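Local atomic coordinates of dTDP-4-dehydrorhamnose 3,5-epimerase (Elizabethkingia anophelis NUHP1, PDB entry 6C46), a protein that probably catalyses the epimerisation of dTDP-4-dehydro-6-deoxyglucose at C3' and C5', a step in the biosynthesis of dTDP-L-rhamnose. Residues 119-122 with 123-127; 59-62 with 63-67. All coordinates share one frame; numbering follows the deposited sequence. Where two conformers were deposited one is given.

In the fold
Both contacts are type II turns that carry the chain from one sheet of the cupin barrel to the other. Contact 2 comes first in the sequence, and the two centres lie 19 Å apart. The turns share the same pair of sheets, and the strands that leave them, 66-72 and 125-131, are neighbours. Both are largely buried. Contact 1 lies in the core and is mainly apolar, with a proline packed on a phenylalanine, and its turn bond is weak. Contact 2 lies further out, at the dimer interface, where the second subunit packs against it. Its packing is slight, a valine against a serine. Its turn bond is straighter, and serine and tyrosine hydroxyls bond outside the turn.

Contact 1: 119-122 with 123-127; sequences FYVP and RGFAH
Phe125 turns CG beside its own backbone N (chi1 -78°), and this lays its ring against Pro122. Val121 has CG1 anti to the backbone N (chi1 -176°), which sets that methyl against Phe125 CB at 3.4 Å. The pieces belong to a type II beta turn from Pro122 to Phe125, which links strands 118-121 and 125-131 of the cupin barrel. The two strands lie in different sheets, and their short segments run at 132° to each other. Pro122 CD sits over one face of the Phe125 ring, 3.6 Å from its centroid and close to the normal, in a CH-pi contact. Pro122 CG lies nearer the rim, 3.5 Å from Phe125 CE1. So the side chains at the two ends of the turn pack on each other. The turn bond from Phe125 N to Pro122 O is weak, at 3.4 Å. Gly124 is the third residue of the turn and has a positive phi, a place where glycine is common in type II turns.

Val121 CG2 comes only loosely near His127 CD2, 4.2 Å away. The two side chains cross at about a right angle. His127 NE2 bonds to Asp91, and the His127 side chain lies about 6 Å from those of His70 and Tyr140, the predicted proton acceptor and donor. The turn thus leads into a strand that lines the probable active site. Arg123 NE makes a salt bridge with Asp143 OD1.

Tyr120 is tied to the turn through water. The Pro122 N lies above one face of its ring, toward the rim. One water donates to Tyr120 OH at 2.8 Å and accepts from Arg123 N at 3.0 Å.

Contact 2: 59-62 with 63-67; sequences SKSS and YGVLR
Val65 N donates to Ser62 O over 3.1 Å, and this is the backbone bond that closes the turn. It is fairly straight, at 161°, and the donor is tilted 22° from the carbonyl plane. Gly64, the third residue of the turn, takes the left-handed conformation with positive phi.

Van der Waals packing falls to Val65 and Ser61. Val65 holds CG1 anti to its backbone N (chi1 167°), and this methyl lies 3.7 Å from Ser61 CB. Val65 CG2 rests 3.3 Å from Ser62 O, so the valine flanks the same carbonyl that its own N-H grips.

These residues form a type II beta turn between strands 55-62 and 66-72, which belong to the two sheets of the cupin barrel. Strand 55-62 is an outermost strand within the chain. At Ser59 and Lys60 it pairs antiparallel with a strand of the second subunit, so the sheet continues across the dimer.

Two polar side chains find partners beyond the turn. In the conformer given here, Ser62 OG is hydrogen-bonded to the backbone O of Arg31 of the second subunit. Tyr63 OH is hydrogen-bonded to Asp171 OD2.

Contact 1: 119-122 with 123-127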
loop_
_atom_site.group_PDB
_atom_site.type_symbol
_atom_site.label_atom_id
_atom_site.label_comp_id
_atom_site.label_asym_id
_atom_site.label_seq_id
_atom_site.Cartn_x
_atom_site.Cartn_y
_atom_site.Cartn_z
ATOM N N PHE A 119 5.948 9.551 -3.936
ATOM C CA PHE A 119 6.969 9.996 -4.879
ATOM C C PHE A 119 7.052 8.917 -5.948
ATOM O O PHE A 119 7.264 7.740 -5.624
ATOM C CB PHE A 119 8.298 10.175 -4.132
ATOM C CG PHE A 119 9.420 10.805 -4.936
ATOM C CD1 PHE A 119 10.740 10.447 -4.675
ATOM C CD2 PHE A 119 9.178 11.785 -5.871
ATOM C CE1 PHE A 119 11.805 11.052 -5.367
ATOM C CE2 PHE A 119 10.221 12.382 -6.565
ATOM C CZ PHE A 119 11.543 12.008 -6.316
ATOM N N TYR A 120 6.804 9.290 -7.203
ATOM C CA TYR A 120 6.845 8.341 -8.319
ATOM C C TYR A 120 8.185 8.480 -9.030
ATOM O O TYR A 120 8.484 9.538 -9.581
ATOM C CB TYR A 120 5.709 8.565 -9.326
ATOM C CG TYR A 120 5.884 7.705 -10.576
ATOM C CD1 TYR A 120 5.611 6.339 -10.542
ATOM C CD2 TYR A 120 6.362 8.249 -11.780
ATOM C CE1 TYR A 120 5.793 5.540 -11.667
ATOM C CE2 TYR A 120 6.558 7.444 -12.926
ATOM C CZ TYR A 120 6.261 6.096 -12.851
ATOM O OH TYR A 120 6.436 5.269 -13.940
ATOM N N VAL A 121 8.971 7.406 -9.026
ATOM C CA VAL A 121 10.321 7.324 -9.573
ATOM C C VAL A 121 10.256 6.422 -10.808
ATOM O O VAL A 121 10.052 5.199 -10.671
ATOM C CB VAL A 121 11.304 6.744 -8.542
ATOM C CG1 VAL A 121 12.703 6.753 -9.097
ATOM C CG2 VAL A 121 11.244 7.510 -7.207
ATOM N N PRO A 122 10.418 6.955 -12.010
ATOM C CA PRO A 122 10.262 6.131 -13.226
ATOM C C PRO A 122 11.331 5.052 -13.346
ATOM O O PRO A 122 12.384 5.106 -12.715
ATOM C CB PRO A 122 10.420 7.149 -14.372
ATOM C CG PRO A 122 10.195 8.528 -13.716
ATOM C CD PRO A 122 10.668 8.384 -12.300
ATOM N N ARG A 123 11.063 4.073 -14.223
ATOM C CA ARG A 123 12.116 3.193 -14.701
ATOM C C ARG A 123 13.248 4.018 -15.305
ATOM O O ARG A 123 12.999 5.032 -15.958
ATOM C CB ARG A 123 11.583 2.244 -15.770
ATOM C CG ARG A 123 10.533 1.238 -15.241
ATOM C CD ARG A 123 10.193 0.191 -16.297
ATOM N NE ARG A 123 9.173 -0.733 -15.781
ATOM C CZ ARG A 123 8.822 -1.851 -16.399
ATOM N NH1 ARG A 123 9.421 -2.177 -17.548
ATOM N NH2 ARG A 123 7.883 -2.646 -15.868
ATOM N N GLY A 124 14.485 3.543 -15.121
ATOM C CA GLY A 124 15.684 4.230 -15.592
ATOM C C GLY A 124 16.263 5.211 -14.590
ATOM O O GLY A 124 17.225 5.926 -14.912
ATOM N N PHE A 125 15.687 5.296 -13.404
ATOM C CA PHE A 125 16.184 6.130 -12.324
ATOM C C PHE A 125 16.863 5.249 -11.297
ATOM O O PHE A 125 16.585 4.053 -11.207
ATOM C CB PHE A 125 15.039 6.879 -11.618
ATOM C CG PHE A 125 14.534 8.096 -12.363
ATOM C CD1 PHE A 125 14.028 7.987 -13.655
ATOM C CD2 PHE A 125 14.559 9.348 -11.754
ATOM C CE1 PHE A 125 13.543 9.127 -14.341
ATOM C CE2 PHE A 125 14.076 10.487 -12.424
ATOM C CZ PHE A 125 13.589 10.371 -13.733
ATOM N N ALA A 126 17.747 5.851 -10.509
ATOM C CA ALA A 126 18.204 5.229 -9.276
ATOM C C ALA A 126 17.496 5.890 -8.110
ATOM O O ALA A 126 17.068 7.042 -8.198
ATOM C CB ALA A 126 19.723 5.338 -9.097
ATOM N N HIS A 127 17.392 5.155 -6.995
ATOM C CA HIS A 127 16.577 5.607 -5.881
ATOM C C HIS A 127 17.248 5.265 -4.557
ATOM O O HIS A 127 17.894 4.221 -4.418
ATOM C CB HIS A 127 15.173 4.965 -5.926
ATOM C CG HIS A 127 14.411 5.126 -4.647
ATOM N ND1 HIS A 127 14.274 4.105 -3.727
ATOM C CD2 HIS A 127 13.765 6.195 -4.124
ATOM C CE1 HIS A 127 13.587 4.547 -2.683
ATOM N NE2 HIS A 127 13.269 5.814 -2.899
HETATM O O HOH W 1 8.531 4.482 -15.684
#

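Contact 2: 59-62 with 63-67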
loop_
_atom_site.group_PDB
_atom_site.type_symbol
_atom_site.label_atom_id
_atom_site.label_comp_id
_atom_site.label_asym_id
_atom_site.label_seq_id
_atom_site.Cartn_x
_atom_site.Cartn_y
_atom_site.Cartn_z
ATOM N N SER A 59 9.790 -1.693 4.599
ATOM C CA SER A 59 10.932 -1.816 5.493
ATOM C C SER A 59 10.782 -0.840 6.650
ATOM O O SER A 59 10.159 0.213 6.514
ATOM C CB SER A 59 12.251 -1.575 4.747
ATOM O OG SER A 59 12.315 -0.249 4.307
ATOM N N LYS A 60 11.337 -1.224 7.795
ATOM C CA LYS A 60 11.440 -0.374 8.971
ATOM C C LYS A 60 12.911 -0.291 9.327
ATOM O O LYS A 60 13.582 -1.327 9.392
ATOM C CB LYS A 60 10.649 -0.941 10.145
ATOM C CG LYS A 60 10.855 -0.174 11.473
ATOM C CD LYS A 60 9.769 -0.507 12.498
ATOM C CE LYS A 60 10.073 0.104 13.853
ATOM N NZ LYS A 60 9.030 -0.241 14.860
ATOM N N SER A 61 13.412 0.931 9.544
ATOM C CA SER A 61 14.833 1.156 9.808
ATOM C C SER A 61 14.967 2.283 10.814
ATOM O O SER A 61 14.041 3.077 11.010
ATOM C CB SER A 61 15.611 1.506 8.522
ATOM O OG SER A 61 15.164 0.732 7.420
ATOM N N SER A 62 16.132 2.361 11.449
ATOM C CA SER A 62 16.361 3.339 12.500
ATOM C C SER A 62 17.038 4.589 11.943
ATOM O O SER A 62 17.544 4.598 10.818
ATOM C CB SER A 62 17.203 2.726 13.616
ATOM O OG SER A 62 16.590 1.543 14.079
ATOM N N TYR A 63 17.047 5.648 12.769
ATOM C CA TYR A 63 17.622 6.942 12.405
ATOM C C TYR A 63 18.986 6.796 11.736
ATOM O O TYR A 63 19.880 6.124 12.253
ATOM C CB TYR A 63 17.768 7.836 13.656
ATOM C CG TYR A 63 18.599 9.053 13.340
ATOM C CD1 TYR A 63 19.893 9.208 13.850
ATOM C CD2 TYR A 63 18.114 10.017 12.467
ATOM C CE1 TYR A 63 20.666 10.321 13.509
ATOM C CE2 TYR A 63 18.869 11.121 12.118
ATOM C CZ TYR A 63 20.141 11.274 12.636
ATOM O OH TYR A 63 20.860 12.398 12.271
ATOM N N GLY A 64 19.148 7.442 10.591
ATOM C CA GLY A 64 20.443 7.508 9.939
ATOM C C GLY A 64 20.718 6.376 8.979
ATOM O O GLY A 64 21.667 6.464 8.185
ATOM N N VAL A 65 19.913 5.320 9.015
ATOM C CA VAL A 65 20.041 4.279 8.005
ATOM C C VAL A 65 19.792 4.899 6.639
ATOM O O VAL A 65 18.767 5.561 6.413
ATOM C CB VAL A 65 19.089 3.119 8.299
ATOM C CG1 VAL A 65 18.992 2.204 7.071
ATOM C CG2 VAL A 65 19.615 2.328 9.550
ATOM N N LEU A 66 20.753 4.722 5.738
ATOM C CA LEU A 66 20.703 5.272 4.385
ATOM C C LEU A 66 20.876 4.115 3.413
ATOM O O LEU A 66 21.857 3.375 3.507
ATOM C CB LEU A 66 21.801 6.324 4.207
ATOM C CG LEU A 66 21.758 7.279 2.992
ATOM C CD1 LEU A 66 22.652 8.467 3.259
ATOM C CD2 LEU A 66 22.158 6.589 1.696
ATOM N N ARG A 67 19.899 3.918 2.522
ATOM C CA ARG A 67 19.915 2.833 1.544
ATOM C C ARG A 67 19.894 3.418 0.137
ATOM O O ARG A 67 19.016 4.214 -0.180
ATOM C CB ARG A 67 18.705 1.906 1.736
ATOM C CG ARG A 67 18.641 1.245 3.125
ATOM C CD ARG A 67 18.979 -0.237 3.061
ATOM N NE ARG A 67 18.847 -0.906 4.354
ATOM C CZ ARG A 67 19.871 -1.368 5.066
ATOM N NH1 ARG A 67 21.109 -1.220 4.614
ATOM N NH2 ARG A 67 19.656 -1.969 6.232
#